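Local coordinates for gigastasin (Haementeria ghilianii, PDB 5UBM), which probably inhibits serine proteases, as other leech proteins of the antistasin family do, at residues 72-77 with 92-97; 18-23 with 32-37; 108-113 with 123-128; 81-86 with 98-103. All coordinates share one frame; numbering follows the deposited sequence.

Contact 1: residues 72-77 with 92-97; sequences KGCDGF and KGCEAF
C74 and C94 form the first in sequence of three disulfides in an antistasin-family domain, where cross-links make up for scarce regular secondary structure. They join two segments whose end-to-end directions lie only 7° apart. The SG atoms of C74 and C94 are 2.0 Å apart, with a torsion of -81° about the S-S bond, close to the perpendicular setting that such bonds favour.

Beyond this link, F97 reaches back across to F77. Its CG stands anti to the backbone N (chi1 -175°), which sets F97 CG 4.0 Å from F77 O. F97 CB lies 4.2 Å from F77 O. CD1 of F97 makes the nearest approach, 3.3 Å from F77 O. CE1 then moves on to the F77 carbonyl carbon and to F77 CB, 4.0 Å away and lying in the plane of the F97 ring at its edge. F97 also meets an aromatic side chain of another protein chain edge-to-face, and F77 stacks on an aromatic ring there. An alanine in place of F97 would probably leave the F77 carbonyl and CB without their ring neighbour, and open a gap beside the bound chain.

At the opposite end K92 bends at chi3, bringing its NZ to 3.6 Å from G73 CA. Glycine suits that position, since its phi is positive and a CB would collide with the ammonium group. D75 OD1 accepts from F77 N in an Asx turn, while a single water donates to F77 O at 2.7 Å and to E95 O at 3.0 Å.

Contact 2: residues 18-23 with 32-37; sequences KKLPKC and WDLKCN
The pyrrolidine ring of P21 meets the opposite segment through one corner, its CD lying 4.5 Å from CD2 of L34. P21 also rests on Y64, a residue that L20 touches as well.

L20 comes in beside the proline. Its CD2 reaches L34 CD2 at 4.0 Å, and the two leucine side chains cross obliquely. The backbones are far apart here, with 9.5 Å between the CA atoms of L20 and L34, a span that the two leucine side chains bridge with their CD2 methyls. Of the pair L34 is buried, while L20 is exposed, so the touch lies at the border between protein interior and solvent. Leucine suits both ends, since each offers a methyl to the other without bringing any polar group that would need a partner.

The contact belongs to a small disulfide-rich module in which C23-C36 interleaves along the sequence with C29-C43, and strand 34-35 pairs antiparallel with 44-45. At C23 and C36 the two segments draw in, to 5.9 Å between CA atoms. C23 SG sits between its own backbone N and carbonyl carbon (chi1 58°), whereas C36 SG is anti to its backbone N; these two settings bring the sulfurs to 2.0 Å, with 83° about the S-S bond. C23 is buried, touching both C29 and C43, so the two disulfides lie against each other. Outside the contact, L34 O accepts from R46 NH2 and Q26 NE2, so two side-chain donors hold the backbone that carries the leucine. C23 SG also lies 3.9 Å from N37 N.

Contact 3: residues 108-113 with 123-128; sequences VNIWCT and GRCEDP
I110, C112 and C125 form the tight part of this contact, in which a disulfide fastens an irregular segment to the second strand of the antiparallel hairpin 117-119/124-126. The SG atoms of C112 and C125 are bonded at 2.0 Å, and the torsion about the S-S bond is -91°. C125 is buried, and its sulfur is hemmed in by more than its partner. CG1 of I110 lies 3.8 Å from C125 SG, and W111 O is 3.7 Å from the same sulfur.

I110 holds CG1 anti to its backbone N (chi1 -162°), and beyond CG1 its terminal CD1 packs against the backbone of G123 and R124, 3.8 Å from G123 O and 4.0 Å from R124 C. A beta-branched apolar side chain suits this place: its CG1-CD1 arm covers main-chain atoms and the sulfur, and the residue also touches C118 of the neighbouring strand. The W111 side chain next to it faces away from 123-128, with N109 C 3.6 Å above one face of the indole, toward the rim. G123 has positive phi, a conformation easiest for glycine, and its O accepts from R52 NH1.

The other side of the strand is looser. R124 and E126 point away from 108-113, and their ion pair is long, 3.8 Å from R124 NH1 to E126 OE2. That oxygen lies well out of the guanidinium plane, so charge alone joins them. E126 also has hydrogen-bond partners: N119 ND2 at its OE1 and S122 OG at its OE2.

Contact 4: residues 81-86 with 98-103; sequences LGCTYG and CTCNTK
The type I beta turn from C83 to G86, part of an antistasin-family domain, is tied to strand 99-100 and the loop after it. The C83-C100 disulfide, with SG atoms 2.0 Å apart, holds one end, and L81 CD2 rests on C100 SG at 4.1 Å.

Past the disulfide, N101 grips the end of the turn twice. Its backbone N donates to G86 O at 2.9 Å in a nearly straight bond (170°). Its ND2 donates to Y85 O at 3.1 Å, an acceptor near the amide plane. Asparagine fits because OD1 remains to pair with T105 OG1. G86 has positive phi, which favours glycine.

Y85 holds CG anti to its carbonyl carbon (chi1 -65°), and the ring beyond spreads over K103 in a CH-pi contact: K103 CA lies 3.5 Å from the ring centroid, only 4° off the normal. An alanine in place of Y85 would probably leave the CA, CB and CG of K103 without the ring they pack on. On another side, G82 makes backbone hydrogen bonds to another protein chain, consistent with an inhibitor's binding segment. The lysine chain continues extended beyond CG, with K103 CG 3.5 Å from Y85 OH.

From the N terminus, contact 2 comes first, closing a loop round helix 26-29. It stands apart: its centre lies about 25 Å from that of contact 1 and 32 Å from that of contact 4, with contacts 3 and 4 across the chain's centre. Contacts 1 and 4 follow and cross, since 81-86 falls between 72-77 and 92-97, while 98-103 directly continues 92-97. Together they bind the loops before and after strand 78-79 to the successive strands 95-96 and 99-100. Contact 3 closes last, securing the C-terminal hairpin. It touches contact 1 where W111 CH2 packs 3.5 Å from G93 CA.

Contact 1: residues 72-77 with 92-97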
loop_
_atom_site.group_PDB
_atom_site.type_symbol
_atom_site.label_atom_id
_atom_site.label_comp_id
_atom_site.label_asym_id
_atom_site.label_seq_id
_atom_site.Cartn_x
_atom_site.Cartn_y
_atom_site.Cartn_z
ATOM N N LYS C 72 6.439 -23.299 -32.058
ATOM C CA LYS C 72 6.959 -24.648 -31.851
ATOM C C LYS C 72 8.328 -24.628 -31.174
ATOM O O LYS C 72 9.225 -23.890 -31.588
ATOM C CB LYS C 72 7.050 -25.394 -33.183
ATOM C CG LYS C 72 5.707 -25.770 -33.783
ATOM C CD LYS C 72 5.891 -26.593 -35.044
ATOM C CE LYS C 72 4.565 -27.108 -35.574
ATOM N NZ LYS C 72 4.765 -28.049 -36.714
ATOM N N GLY C 73 8.480 -25.445 -30.134
ATOM C CA GLY C 73 9.727 -25.525 -29.391
ATOM C C GLY C 73 9.758 -24.607 -28.181
ATOM O O GLY C 73 10.682 -24.660 -27.367
ATOM N N CYS C 74 8.737 -23.764 -28.063
ATOM C CA CYS C 74 8.649 -22.804 -26.970
ATOM C C CYS C 74 7.690 -23.305 -25.894
ATOM O O CYS C 74 6.647 -23.882 -26.212
ATOM C CB CYS C 74 8.187 -21.446 -27.497
ATOM S SG CYS C 74 8.957 -20.961 -29.059
ATOM N N ASP C 75 8.031 -23.088 -24.627
ATOM C CA ASP C 75 7.153 -23.532 -23.548
ATOM C C ASP C 75 6.227 -22.409 -23.080
ATOM O O ASP C 75 5.213 -22.659 -22.436
ATOM C CB ASP C 75 7.965 -24.097 -22.370
ATOM C CG ASP C 75 8.908 -23.079 -21.742
ATOM O OD1 ASP C 75 8.552 -21.884 -21.620
ATOM O OD2 ASP C 75 10.021 -23.492 -21.350
ATOM N N GLY C 76 6.589 -21.173 -23.403
ATOM C CA GLY C 76 5.747 -20.032 -23.100
ATOM C C GLY C 76 5.819 -19.544 -21.666
ATOM O O GLY C 76 5.082 -18.634 -21.285
ATOM N N PHE C 77 6.700 -20.144 -20.870
ATOM C CA PHE C 77 6.895 -19.708 -19.488
ATOM C C PHE C 77 7.578 -18.349 -19.428
ATOM O O PHE C 77 8.548 -18.104 -20.141
ATOM C CB PHE C 77 7.715 -20.734 -18.707
ATOM C CG PHE C 77 6.906 -21.881 -18.179
ATOM C CD1 PHE C 77 6.469 -21.887 -16.867
ATOM C CD2 PHE C 77 6.572 -22.947 -18.996
ATOM C CE1 PHE C 77 5.720 -22.940 -16.378
ATOM C CE2 PHE C 77 5.823 -24.003 -18.512
ATOM C CZ PHE C 77 5.399 -24.001 -17.201
ATOM N N LYS C 92 13.296 -18.499 -33.453
ATOM C CA LYS C 92 12.240 -19.504 -33.428
ATOM C C LYS C 92 10.885 -18.865 -33.156
ATOM O O LYS C 92 9.846 -19.400 -33.545
ATOM C CB LYS C 92 12.520 -20.562 -32.361
ATOM C CG LYS C 92 13.844 -21.279 -32.502
ATOM C CD LYS C 92 14.042 -22.251 -31.350
ATOM C CE LYS C 92 12.881 -23.235 -31.258
ATOM N NZ LYS C 92 13.019 -24.169 -30.107
ATOM N N GLY C 93 10.903 -17.723 -32.477
ATOM C CA GLY C 93 9.680 -17.066 -32.060
ATOM C C GLY C 93 9.427 -17.244 -30.573
ATOM O O GLY C 93 8.376 -16.858 -30.058
ATOM N N CYS C 94 10.398 -17.835 -29.881
ATOM C CA CYS C 94 10.302 -18.033 -28.439
ATOM C C CYS C 94 10.614 -16.747 -27.690
ATOM O O CYS C 94 11.685 -16.168 -27.864
ATOM C CB CYS C 94 11.254 -19.141 -27.982
ATOM S SG CYS C 94 10.947 -20.761 -28.718
ATOM N N GLU C 95 9.674 -16.300 -26.863
ATOM C CA GLU C 95 9.903 -15.130 -26.028
ATOM C C GLU C 95 10.742 -15.524 -24.823
ATOM O O GLU C 95 10.484 -16.549 -24.196
ATOM C CB GLU C 95 8.579 -14.507 -25.570
ATOM C CG GLU C 95 7.584 -14.239 -26.691
ATOM C CD GLU C 95 6.608 -13.123 -26.360
ATOM O OE1 GLU C 95 5.700 -13.342 -25.531
ATOM O OE2 GLU C 95 6.745 -12.023 -26.934
ATOM N N ALA C 96 11.747 -14.712 -24.506
ATOM C CA ALA C 96 12.569 -14.926 -23.313
ATOM C C ALA C 96 11.719 -14.943 -22.038
ATOM O O ALA C 96 10.620 -14.393 -22.005
ATOM C CB ALA C 96 13.645 -13.854 -23.213
ATOM N N PHE C 97 12.233 -15.582 -20.995
ATOM C CA PHE C 97 11.482 -15.733 -19.762
ATOM C C PHE C 97 11.224 -14.391 -19.095
ATOM O O PHE C 97 10.123 -14.126 -18.610
ATOM C CB PHE C 97 12.211 -16.653 -18.793
ATOM C CG PHE C 97 11.432 -16.945 -17.545
ATOM C CD1 PHE C 97 10.519 -17.985 -17.512
ATOM C CD2 PHE C 97 11.605 -16.176 -16.403
ATOM C CE1 PHE C 97 9.795 -18.258 -16.361
ATOM C CE2 PHE C 97 10.882 -16.442 -15.253
ATOM C CZ PHE C 97 9.979 -17.484 -15.231
HETATM O O HOH W 1 8.030 -17.216 -22.609
#

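Contact 2: residues 18-23 with 32-37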
loop_
_atom_site.group_PDB
_atom_site.type_symbol
_atom_site.label_atom_id
_atom_site.label_comp_id
_atom_site.label_asym_id
_atom_site.label_seq_id
_atom_site.Cartn_x
_atom_site.Cartn_y
_atom_site.Cartn_z
ATOM N N LYS C 18 -8.853 -34.208 -31.314
ATOM C CA LYS C 18 -10.122 -34.271 -30.600
ATOM C C LYS C 18 -11.181 -33.410 -31.285
ATOM O O LYS C 18 -10.856 -32.547 -32.102
ATOM C CB LYS C 18 -9.939 -33.838 -29.152
ATOM N N LYS C 19 -12.445 -33.652 -30.946
ATOM C CA LYS C 19 -13.561 -32.920 -31.544
ATOM C C LYS C 19 -13.987 -31.739 -30.675
ATOM O O LYS C 19 -13.880 -31.786 -29.449
ATOM C CB LYS C 19 -14.738 -33.854 -31.782
ATOM N N LEU C 20 -14.473 -30.681 -31.318
ATOM C CA LEU C 20 -14.893 -29.479 -30.610
ATOM C C LEU C 20 -16.104 -29.741 -29.718
ATOM O O LEU C 20 -17.005 -30.492 -30.096
ATOM C CB LEU C 20 -15.208 -28.358 -31.603
ATOM C CG LEU C 20 -14.004 -27.768 -32.334
ATOM C CD1 LEU C 20 -14.447 -26.794 -33.413
ATOM C CD2 LEU C 20 -13.071 -27.090 -31.345
ATOM N N PRO C 21 -16.121 -29.125 -28.525
ATOM C CA PRO C 21 -17.224 -29.267 -27.570
ATOM C C PRO C 21 -18.305 -28.208 -27.766
ATOM O O PRO C 21 -18.006 -27.113 -28.241
ATOM C CB PRO C 21 -16.534 -29.092 -26.208
ATOM C CG PRO C 21 -15.095 -28.646 -26.514
ATOM C CD PRO C 21 -15.038 -28.302 -27.966
ATOM N N LYS C 22 -19.544 -28.533 -27.410
ATOM C CA LYS C 22 -20.626 -27.558 -27.460
ATOM C C LYS C 22 -20.407 -26.488 -26.394
ATOM O O LYS C 22 -19.945 -26.785 -25.294
ATOM C CB LYS C 22 -21.970 -28.238 -27.271
ATOM N N CYS C 23 -20.733 -25.243 -26.721
ATOM C CA CYS C 23 -20.472 -24.140 -25.805
ATOM C C CYS C 23 -21.737 -23.364 -25.445
ATOM O O CYS C 23 -22.452 -22.888 -26.321
ATOM C CB CYS C 23 -19.432 -23.187 -26.405
ATOM S SG CYS C 23 -19.875 -22.484 -28.017
ATOM N N TRP C 32 -8.734 -20.362 -24.080
ATOM C CA TRP C 32 -8.827 -19.011 -24.624
ATOM C C TRP C 32 -8.477 -18.991 -26.108
ATOM O O TRP C 32 -8.582 -17.956 -26.765
ATOM C CB TRP C 32 -7.924 -18.048 -23.851
ATOM C CG TRP C 32 -8.386 -17.807 -22.448
ATOM C CD1 TRP C 32 -7.770 -18.214 -21.299
ATOM C CD2 TRP C 32 -9.578 -17.126 -22.045
ATOM N NE1 TRP C 32 -8.503 -17.821 -20.206
ATOM C CE2 TRP C 32 -9.617 -17.150 -20.636
ATOM C CE3 TRP C 32 -10.615 -16.493 -22.736
ATOM C CZ2 TRP C 32 -10.653 -16.564 -19.906
ATOM C CZ3 TRP C 32 -11.642 -15.914 -22.011
ATOM C CH2 TRP C 32 -11.651 -15.950 -20.610
ATOM N N ASP C 33 -8.066 -20.141 -26.630
ATOM C CA ASP C 33 -7.821 -20.291 -28.060
ATOM C C ASP C 33 -9.124 -20.543 -28.813
ATOM O O ASP C 33 -9.115 -20.733 -30.025
ATOM C CB ASP C 33 -6.839 -21.432 -28.319
ATOM C CG ASP C 33 -5.497 -21.204 -27.659
ATOM O OD1 ASP C 33 -5.039 -20.041 -27.632
ATOM O OD2 ASP C 33 -4.903 -22.188 -27.167
ATOM N N LEU C 34 -10.239 -20.548 -28.084
ATOM C CA LEU C 34 -11.548 -20.844 -28.660
ATOM C C LEU C 34 -12.554 -19.720 -28.398
ATOM O O LEU C 34 -12.370 -18.909 -27.492
ATOM C CB LEU C 34 -12.086 -22.170 -28.106
ATOM C CG LEU C 34 -11.541 -23.494 -28.661
ATOM C CD1 LEU C 34 -10.118 -23.768 -28.202
ATOM C CD2 LEU C 34 -12.446 -24.651 -28.271
ATOM N N LYS C 35 -13.622 -19.683 -29.194
ATOM C CA LYS C 35 -14.666 -18.672 -29.045
ATOM C C LYS C 35 -16.029 -19.240 -29.428
ATOM O O LYS C 35 -16.155 -19.924 -30.440
ATOM C CB LYS C 35 -14.346 -17.450 -29.891
ATOM N N CYS C 36 -17.051 -18.949 -28.629
ATOM C CA CYS C 36 -18.371 -19.540 -28.843
ATOM C C CYS C 36 -19.240 -18.720 -29.801
ATOM O O CYS C 36 -19.001 -17.530 -30.004
ATOM C CB CYS C 36 -19.092 -19.710 -27.506
ATOM S SG CYS C 36 -20.629 -20.638 -27.625
ATOM N N ASN C 37 -20.252 -19.365 -30.384
ATOM C CA ASN C 37 -21.132 -18.715 -31.354
ATOM C C ASN C 37 -22.583 -19.192 -31.265
ATOM O O ASN C 37 -22.992 -19.787 -30.267
ATOM C CB ASN C 37 -20.608 -18.941 -32.774
ATOM C CG ASN C 37 -20.514 -20.412 -33.133
ATOM O OD1 ASN C 37 -20.243 -21.256 -32.276
ATOM N ND2 ASN C 37 -20.738 -20.728 -34.404
#

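Contact 3: residues 108-113 with 123-128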
loop_
_atom_site.group_PDB
_atom_site.type_symbol
_atom_site.label_atom_id
_atom_site.label_comp_id
_atom_site.label_asym_id
_atom_site.label_seq_id
_atom_site.Cartn_x
_atom_site.Cartn_y
_atom_site.Cartn_z
ATOM N N VAL C 108 12.634 -6.703 -34.007
ATOM C CA VAL C 108 13.489 -7.815 -34.397
ATOM C C VAL C 108 12.857 -9.132 -33.956
ATOM O O VAL C 108 12.478 -9.282 -32.792
ATOM C CB VAL C 108 14.896 -7.684 -33.794
ATOM C CG1 VAL C 108 15.694 -8.953 -34.030
ATOM C CG2 VAL C 108 15.601 -6.481 -34.381
ATOM N N ASN C 109 12.743 -10.069 -34.896
ATOM C CA ASN C 109 12.066 -11.345 -34.676
ATOM C C ASN C 109 10.600 -11.135 -34.332
ATOM O O ASN C 109 10.169 -11.365 -33.204
ATOM C CB ASN C 109 12.761 -12.156 -33.579
ATOM C CG ASN C 109 14.116 -12.676 -34.012
ATOM O OD1 ASN C 109 14.256 -13.256 -35.087
ATOM N ND2 ASN C 109 15.127 -12.458 -33.180
ATOM N N ILE C 110 9.842 -10.684 -35.324
ATOM C CA ILE C 110 8.408 -10.486 -35.180
ATOM C C ILE C 110 7.759 -10.796 -36.525
ATOM O O ILE C 110 8.389 -10.643 -37.572
ATOM C CB ILE C 110 8.068 -9.047 -34.708
ATOM C CG1 ILE C 110 6.649 -8.980 -34.144
ATOM C CG2 ILE C 110 8.281 -8.031 -35.830
ATOM C CD1 ILE C 110 6.290 -7.639 -33.539
ATOM N N TRP C 111 6.516 -11.264 -36.504
ATOM C CA TRP C 111 5.870 -11.717 -37.731
ATOM C C TRP C 111 4.449 -11.179 -37.854
ATOM O O TRP C 111 3.489 -11.793 -37.379
ATOM C CB TRP C 111 5.889 -13.246 -37.787
ATOM C CG TRP C 111 7.289 -13.781 -37.724
ATOM C CD1 TRP C 111 8.103 -14.067 -38.779
ATOM C CD2 TRP C 111 8.056 -14.055 -36.542
ATOM N NE1 TRP C 111 9.322 -14.519 -38.330
ATOM C CE2 TRP C 111 9.319 -14.519 -36.962
ATOM C CE3 TRP C 111 7.793 -13.962 -35.173
ATOM C CZ2 TRP C 111 10.316 -14.889 -36.063
ATOM C CZ3 TRP C 111 8.785 -14.328 -34.281
ATOM C CH2 TRP C 111 10.031 -14.786 -34.731
ATOM N N CYS C 112 4.335 -10.020 -38.498
ATOM C CA CYS C 112 3.062 -9.331 -38.667
ATOM C C CYS C 112 2.569 -9.440 -40.103
ATOM O O CYS C 112 3.338 -9.260 -41.048
ATOM C CB CYS C 112 3.188 -7.854 -38.278
ATOM S SG CYS C 112 3.758 -7.530 -36.592
ATOM N N THR C 113 1.284 -9.729 -40.266
ATOM C CA THR C 113 0.688 -9.801 -41.591
ATOM C C THR C 113 -0.303 -8.656 -41.773
ATOM O O THR C 113 -1.008 -8.287 -40.832
ATOM C CB THR C 113 -0.011 -11.153 -41.818
ATOM O OG1 THR C 113 0.916 -12.215 -41.559
ATOM C CG2 THR C 113 -0.523 -11.272 -43.245
ATOM N N GLY C 123 6.697 -2.787 -29.973
ATOM C CA GLY C 123 7.202 -4.104 -30.319
ATOM C C GLY C 123 6.064 -5.096 -30.466
ATOM O O GLY C 123 6.151 -6.237 -30.013
ATOM N N ARG C 124 4.988 -4.657 -31.106
ATOM C CA ARG C 124 3.782 -5.471 -31.211
ATOM C C ARG C 124 3.142 -5.328 -32.588
ATOM O O ARG C 124 3.118 -4.234 -33.153
ATOM C CB ARG C 124 2.790 -5.068 -30.121
ATOM C CG ARG C 124 1.566 -5.953 -30.000
ATOM C CD ARG C 124 0.563 -5.312 -29.060
ATOM N NE ARG C 124 1.221 -4.773 -27.870
ATOM C CZ ARG C 124 0.703 -3.826 -27.093
ATOM N NH1 ARG C 124 -0.483 -3.305 -27.380
ATOM N NH2 ARG C 124 1.373 -3.394 -26.033
ATOM N N CYS C 125 2.635 -6.431 -33.130
ATOM C CA CYS C 125 1.900 -6.386 -34.393
ATOM C C CYS C 125 0.624 -5.570 -34.221
ATOM O O CYS C 125 -0.234 -5.911 -33.408
ATOM C CB CYS C 125 1.561 -7.795 -34.882
ATOM S SG CYS C 125 2.993 -8.832 -35.234
ATOM N N GLU C 126 0.503 -4.490 -34.983
ATOM C CA GLU C 126 -0.648 -3.603 -34.854
ATOM C C GLU C 126 -1.160 -3.122 -36.205
ATOM O O GLU C 126 -0.389 -2.948 -37.149
ATOM C CB GLU C 126 -0.294 -2.396 -33.980
ATOM C CG GLU C 126 -0.442 -2.628 -32.484
ATOM C CD GLU C 126 0.146 -1.498 -31.657
ATOM O OE1 GLU C 126 -0.095 -0.322 -31.999
ATOM O OE2 GLU C 126 0.837 -1.784 -30.657
ATOM N N ASP C 127 -2.469 -2.917 -36.291
ATOM C CA ASP C 127 -3.065 -2.259 -37.443
ATOM C C ASP C 127 -3.238 -0.782 -37.124
ATOM O O ASP C 127 -3.945 -0.430 -36.182
ATOM C CB ASP C 127 -4.410 -2.894 -37.809
ATOM C CG ASP C 127 -5.141 -2.137 -38.911
ATOM O OD1 ASP C 127 -4.478 -1.453 -39.720
ATOM O OD2 ASP C 127 -6.387 -2.226 -38.965
ATOM N N PRO C 128 -2.577 0.088 -37.900
ATOM C CA PRO C 128 -2.672 1.542 -37.723
ATOM C C PRO C 128 -4.091 2.072 -37.916
ATOM O O PRO C 128 -4.486 3.019 -37.237
ATOM C CB PRO C 128 -1.741 2.087 -38.809
ATOM C CG PRO C 128 -0.786 0.977 -39.082
ATOM C CD PRO C 128 -1.588 -0.278 -38.929
#

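Contact 4: residues 81-86 with 98-103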
loop_
_atom_site.group_PDB
_atom_site.type_symbol
_atom_site.label_atom_id
_atom_site.label_comp_id
_atom_site.label_asym_id
_atom_site.label_seq_id
_atom_site.Cartn_x
_atom_site.Cartn_y
_atom_site.Cartn_z
ATOM N N LEU C 81 5.654 -9.533 -16.597
ATOM C CA LEU C 81 6.024 -8.137 -16.745
ATOM C C LEU C 81 5.601 -7.601 -18.110
ATOM O O LEU C 81 5.779 -8.272 -19.129
ATOM C CB LEU C 81 7.530 -7.996 -16.567
ATOM C CG LEU C 81 8.131 -6.605 -16.534
ATOM C CD1 LEU C 81 7.769 -5.941 -15.218
ATOM C CD2 LEU C 81 9.640 -6.702 -16.713
ATOM N N GLY C 82 5.040 -6.395 -18.134
ATOM C CA GLY C 82 4.675 -5.762 -19.391
ATOM C C GLY C 82 5.819 -4.989 -20.037
ATOM O O GLY C 82 6.047 -3.824 -19.712
ATOM N N CYS C 83 6.537 -5.641 -20.950
ATOM C CA CYS C 83 7.652 -5.012 -21.664
ATOM C C CYS C 83 7.187 -3.923 -22.622
ATOM O O CYS C 83 6.336 -4.161 -23.482
ATOM C CB CYS C 83 8.454 -6.058 -22.448
ATOM S SG CYS C 83 9.437 -7.211 -21.447
ATOM N N THR C 84 7.764 -2.735 -22.478
ATOM C CA THR C 84 7.431 -1.602 -23.336
ATOM C C THR C 84 7.625 -1.919 -24.820
ATOM O O THR C 84 6.787 -1.574 -25.649
ATOM C CB THR C 84 8.277 -0.367 -22.977
ATOM O OG1 THR C 84 8.273 -0.177 -21.555
ATOM C CG2 THR C 84 7.721 0.871 -23.651
ATOM N N TYR C 85 8.727 -2.581 -25.152
ATOM C CA TYR C 85 9.008 -2.922 -26.541
ATOM C C TYR C 85 8.793 -4.408 -26.808
ATOM O O TYR C 85 9.343 -4.966 -27.760
ATOM C CB TYR C 85 10.439 -2.521 -26.910
ATOM C CG TYR C 85 10.668 -1.029 -26.872
ATOM C CD1 TYR C 85 10.163 -0.204 -27.872
ATOM C CD2 TYR C 85 11.385 -0.441 -25.839
ATOM C CE1 TYR C 85 10.365 1.164 -27.843
ATOM C CE2 TYR C 85 11.591 0.927 -25.803
ATOM C CZ TYR C 85 11.079 1.723 -26.806
ATOM O OH TYR C 85 11.284 3.082 -26.774
ATOM N N GLY C 86 7.982 -5.039 -25.964
ATOM C CA GLY C 86 7.710 -6.459 -26.091
ATOM C C GLY C 86 8.843 -7.316 -25.555
ATOM O O GLY C 86 9.947 -6.828 -25.289
ATOM N N CYS C 98 12.245 -13.547 -19.060
ATOM C CA CYS C 98 12.093 -12.235 -18.451
ATOM C C CYS C 98 13.152 -11.267 -18.955
ATOM O O CYS C 98 13.916 -10.697 -18.176
ATOM C CB CYS C 98 12.157 -12.334 -16.929
ATOM S SG CYS C 98 11.192 -11.056 -16.105
ATOM N N THR C 99 13.193 -11.098 -20.269
ATOM C CA THR C 99 14.075 -10.130 -20.896
ATOM C C THR C 99 13.264 -9.265 -21.844
ATOM O O THR C 99 12.525 -9.775 -22.684
ATOM C CB THR C 99 15.212 -10.815 -21.656
ATOM O OG1 THR C 99 16.041 -11.528 -20.727
ATOM C CG2 THR C 99 16.049 -9.786 -22.408
ATOM N N CYS C 100 13.380 -7.954 -21.694
ATOM C CA CYS C 100 12.635 -7.043 -22.548
ATOM C C CYS C 100 13.461 -6.659 -23.755
ATOM O O CYS C 100 14.685 -6.674 -23.696
ATOM C CB CYS C 100 12.222 -5.792 -21.774
ATOM S SG CYS C 100 10.891 -6.072 -20.595
ATOM N N ASN C 101 12.787 -6.341 -24.854
ATOM C CA ASN C 101 13.445 -5.738 -26.002
ATOM C C ASN C 101 13.932 -4.337 -25.669
ATOM O O ASN C 101 13.385 -3.679 -24.785
ATOM C CB ASN C 101 12.494 -5.675 -27.201
ATOM C CG ASN C 101 12.439 -6.975 -27.979
ATOM O OD1 ASN C 101 13.468 -7.565 -28.299
ATOM N ND2 ASN C 101 11.230 -7.427 -28.288
ATOM N N THR C 102 14.966 -3.882 -26.370
ATOM C CA THR C 102 15.285 -2.461 -26.372
ATOM C C THR C 102 14.506 -1.832 -27.516
ATOM O O THR C 102 13.891 -2.542 -28.314
ATOM C CB THR C 102 16.794 -2.186 -26.544
ATOM O OG1 THR C 102 17.275 -2.832 -27.728
ATOM C CG2 THR C 102 17.571 -2.697 -25.345
ATOM N N LYS C 103 14.541 -0.507 -27.607
ATOM C CA LYS C 103 13.883 0.207 -28.695
ATOM C C LYS C 103 14.366 -0.290 -30.065
ATOM O O LYS C 103 13.692 -0.103 -31.081
ATOM C CB LYS C 103 14.134 1.708 -28.552
ATOM C CG LYS C 103 13.390 2.583 -29.543
ATOM C CD LYS C 103 13.665 4.059 -29.286
ATOM C CE LYS C 103 12.909 4.945 -30.263
ATOM N NZ LYS C 103 13.163 6.392 -30.006
#